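Local coordinates for protein tyrosyl-tRNA synthetase (Archaeoglobus fulgidus, PDB 2CYB) that probably activates tyrosine with ATP and transfers it to the acceptor end of tRNA(Tyr), as a homodimeric class I aminoacyl-tRNA synthetase, at residues 11-16 and 255-260. Residues are numbered along the deposited sequence; the frame is centred on the assembly and turned at random.
Sequences TRNAEE and AKYHIL
Asn13 carries nearly the whole of this contact, reaching from a loop onto helix 250-263 between Lys256 and Tyr257. The tight part is at the Tyr257 ring: CB of Asn13 lies at its edge, 3.5 Å from CE1 of Tyr257. Lys256 lays its aliphatic CD over one face of the same ring, so the ring meets Asn13 with its edge and the lysine chain with the rim of one face. With CG of Asn13 anti to its own carbonyl carbon (chi1 -72°), the amide extends to the helix, where ND2 donates to O of Lys256 at 3.1 Å. This bond is bent, 137° at the hydrogen, and the donor stands above the carbonyl plane. The acceptor lies in a pi-type turn, in which N of Leu260 bonds to O of Ala255. The looser side is bridged by two waters. One molecule accepts from ND2 of Asn13 and donates to O of Tyr257; another donates to OD1 of Asn13 at 2.8 Å and accepts from NZ of Lys256, whose chain bends at its end. Asparagine thus suits its place twice, as a two-sided polar group and as a residue tolerant of positive phi. A leucine here would probably leave both waters without their amide partner and O of Lys256 without this donor. Asparagine with positive phi (63°) at the third position is characteristic of a type II beta turn, here running from Thr11 to Ala14 and docking the link between helix 3-11 and edge strand 16-18 of the Rossmann-fold sheet onto helix 250-263.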
ATOM      1  N   THR A  11      33.714   7.828   4.816  1.00 32.99           N
ATOM      2  CA  THR A  11      33.018   8.356   5.975  1.00 33.88           C
ATOM      3  C   THR A  11      33.142   9.854   6.170  1.00 30.73           C
ATOM      4  O   THR A  11      32.545  10.404   7.094  1.00 37.38           O
ATOM      5  CB  THR A  11      33.485   7.657   7.248  1.00 41.26           C
ATOM      6  OG1 THR A  11      34.900   7.818   7.389  1.00 46.32           O
ATOM      7  CG2 THR A  11      33.160   6.180   7.178  1.00 40.86           C
ATOM      8  N   ARG A  12      33.908  10.514   5.307  1.00 39.19           N
ATOM      9  CA  ARG A  12      34.087  11.960   5.419  1.00 35.66           C
ATOM     10  C   ARG A  12      32.738  12.658   5.336  1.00 38.90           C
ATOM     11  O   ARG A  12      31.952  12.414   4.412  1.00 30.07           O
ATOM     12  CB  ARG A  12      34.992  12.490   4.303  1.00 36.37           C
ATOM     13  CG  ARG A  12      35.213  14.010   4.360  1.00 36.25           C
ATOM     14  CD  ARG A  12      36.193  14.480   3.285  1.00 42.92           C
ATOM     15  NE  ARG A  12      35.658  14.343   1.932  1.00 40.16           N
ATOM     16  CZ  ARG A  12      36.380  14.499   0.825  1.00 45.25           C
ATOM     17  NH1 ARG A  12      35.818  14.361  -0.373  1.00 39.08           N
ATOM     18  NH2 ARG A  12      37.673  14.782   0.912  1.00 40.24           N
ATOM     19  N   ASN A  13      32.480  13.519   6.312  1.00 32.86           N
ATOM     20  CA  ASN A  13      31.244  14.277   6.370  1.00 35.51           C
ATOM     21  C   ASN A  13      29.989  13.428   6.515  1.00 37.49           C
ATOM     22  O   ASN A  13      28.885  13.894   6.247  1.00 41.32           O
ATOM     23  CB  ASN A  13      31.121  15.174   5.140  1.00 28.79           C
ATOM     24  CG  ASN A  13      32.094  16.346   5.181  1.00 25.74           C
ATOM     25  OD1 ASN A  13      32.532  16.759   6.255  1.00 34.39           O
ATOM     26  ND2 ASN A  13      32.420  16.889   4.019  1.00 35.00           N
ATOM     27  N   ALA A  14      30.158  12.180   6.927  1.00 32.89           N
ATOM     28  CA  ALA A  14      29.005  11.316   7.135  1.00 37.05           C
ATOM     29  C   ALA A  14      28.618  11.494   8.591  1.00 33.85           C
ATOM     30  O   ALA A  14      29.483  11.611   9.457  1.00 37.31           O
ATOM     31  CB  ALA A  14      29.361   9.858   6.865  1.00 32.38           C
ATOM     32  N   GLU A  15      27.325  11.525   8.870  1.00 31.67           N
ATOM     33  CA  GLU A  15      26.881  11.678  10.245  1.00 31.35           C
ATOM     34  C   GLU A  15      26.848  10.332  10.958  1.00 39.85           C
ATOM     35  O   GLU A  15      27.089  10.244  12.163  1.00 39.91           O
ATOM     36  CB  GLU A  15      25.491  12.316  10.287  1.00 39.49           C
ATOM     37  CG  GLU A  15      24.913  12.421  11.690  1.00 43.84           C
ATOM     38  CD  GLU A  15      23.616  13.200  11.739  1.00 53.92           C
ATOM     39  OE1 GLU A  15      22.966  13.200  12.806  1.00 54.19           O
ATOM     40  OE2 GLU A  15      23.248  13.813  10.715  1.00 58.08           O
ATOM     41  N   GLU A  16      26.562   9.278  10.207  1.00 36.97           N
ATOM     42  CA  GLU A  16      26.476   7.951  10.791  1.00 39.07           C
ATOM     43  C   GLU A  16      26.720   6.869   9.757  1.00 36.43           C
ATOM     44  O   GLU A  16      26.439   7.051   8.572  1.00 37.04           O
ATOM     45  CB  GLU A  16      25.090   7.758  11.413  1.00 42.01           C
ATOM     46  CG  GLU A  16      24.795   6.347  11.894  1.00 50.35           C
ATOM     47  CD  GLU A  16      23.343   6.160  12.300  1.00 51.01           C
ATOM     48  OE1 GLU A  16      22.449   6.364  11.447  1.00 48.70           O
ATOM     49  OE2 GLU A  16      23.097   5.806  13.473  1.00 51.70           O
ATOM     50  N   ALA A 255      31.055  25.469   3.079  1.00 28.98           N
ATOM     51  CA  ALA A 255      32.499  25.305   2.971  1.00 29.96           C
ATOM     52  C   ALA A 255      32.872  23.851   3.273  1.00 29.53           C
ATOM     53  O   ALA A 255      33.640  23.228   2.539  1.00 27.44           O
ATOM     54  CB  ALA A 255      33.206  26.232   3.952  1.00 34.02           C
ATOM     55  N   LYS A 256      32.314  23.322   4.355  1.00 29.02           N
ATOM     56  CA  LYS A 256      32.596  21.960   4.785  1.00 30.83           C
ATOM     57  C   LYS A 256      32.135  20.851   3.840  1.00 36.53           C
ATOM     58  O   LYS A 256      32.911  19.953   3.505  1.00 29.39           O
ATOM     59  CB  LYS A 256      31.987  21.714   6.169  1.00 35.90           C
ATOM     60  CG  LYS A 256      32.317  20.345   6.767  1.00 38.96           C
ATOM     61  CD  LYS A 256      31.608  20.137   8.102  1.00 31.39           C
ATOM     62  CE  LYS A 256      31.922  18.774   8.706  1.00 43.75           C
ATOM     63  NZ  LYS A 256      33.380  18.609   8.986  1.00 49.87           N
ATOM     64  N   TYR A 257      30.884  20.923   3.395  1.00 32.19           N
ATOM     65  CA  TYR A 257      30.317  19.877   2.546  1.00 32.00           C
ATOM     66  C   TYR A 257      30.470  19.999   1.037  1.00 35.86           C
ATOM     67  O   TYR A 257      30.506  18.984   0.336  1.00 36.10           O
ATOM     68  CB  TYR A 257      28.835  19.712   2.893  1.00 32.00           C
ATOM     69  CG  TYR A 257      28.616  19.322   4.335  1.00 29.68           C
ATOM     70  CD1 TYR A 257      29.026  18.073   4.808  1.00 31.25           C
ATOM     71  CD2 TYR A 257      28.060  20.218   5.244  1.00 28.69           C
ATOM     72  CE1 TYR A 257      28.897  17.732   6.149  1.00 32.07           C
ATOM     73  CE2 TYR A 257      27.924  19.890   6.585  1.00 35.57           C
ATOM     74  CZ  TYR A 257      28.349  18.644   7.033  1.00 29.48           C
ATOM     75  OH  TYR A 257      28.254  18.329   8.362  1.00 35.86           O
ATOM     76  N   HIS A 258      30.575  21.216   0.521  1.00 29.30           N
ATOM     77  CA  HIS A 258      30.685  21.372  -0.926  1.00 32.22           C
ATOM     78  C   HIS A 258      32.010  21.898  -1.463  1.00 33.66           C
ATOM     79  O   HIS A 258      32.584  21.327  -2.390  1.00 31.26           O
ATOM     80  CB  HIS A 258      29.552  22.275  -1.442  1.00 34.04           C
ATOM     81  CG  HIS A 258      28.186  21.835  -1.010  1.00 35.80           C
ATOM     82  ND1 HIS A 258      27.602  22.260   0.164  1.00 33.67           N
ATOM     83  CD2 HIS A 258      27.311  20.967  -1.572  1.00 41.81           C
ATOM     84  CE1 HIS A 258      26.427  21.672   0.309  1.00 37.54           C
ATOM     85  NE2 HIS A 258      26.228  20.881  -0.730  1.00 43.89           N
ATOM     86  N   ILE A 259      32.498  22.988  -0.887  1.00 29.84           N
ATOM     87  CA  ILE A 259      33.722  23.595  -1.386  1.00 28.17           C
ATOM     88  C   ILE A 259      35.014  22.834  -1.110  1.00 25.44           C
ATOM     89  O   ILE A 259      35.733  22.485  -2.047  1.00 30.00           O
ATOM     90  CB  ILE A 259      33.844  25.040  -0.870  1.00 34.19           C
ATOM     91  CG1 ILE A 259      32.558  25.807  -1.220  1.00 34.29           C
ATOM     92  CG2 ILE A 259      35.045  25.726  -1.521  1.00 29.68           C
ATOM     93  CD1 ILE A 259      32.411  27.146  -0.509  1.00 40.41           C
ATOM     94  N   LEU A 260      35.320  22.576   0.156  1.00 29.04           N
ATOM     95  CA  LEU A 260      36.553  21.861   0.474  1.00 33.81           C
ATOM     96  C   LEU A 260      36.642  20.478  -0.180  1.00 36.35           C
ATOM     97  O   LEU A 260      37.690  20.112  -0.716  1.00 33.09           O
ATOM     98  CB  LEU A 260      36.731  21.767   1.991  1.00 28.99           C
ATOM     99  CG  LEU A 260      37.183  23.103   2.596  1.00 39.49           C
ATOM    100  CD1 LEU A 260      37.017  23.080   4.100  1.00 37.90           C
ATOM    101  CD2 LEU A 260      38.636  23.372   2.203  1.00 41.13           C
TER
HETATM  102  O   HOH W   1      30.772  16.418   1.642  1.00 33.17           O
HETATM  103  O   HOH W   2      34.964  17.971   6.681  1.00 37.53           O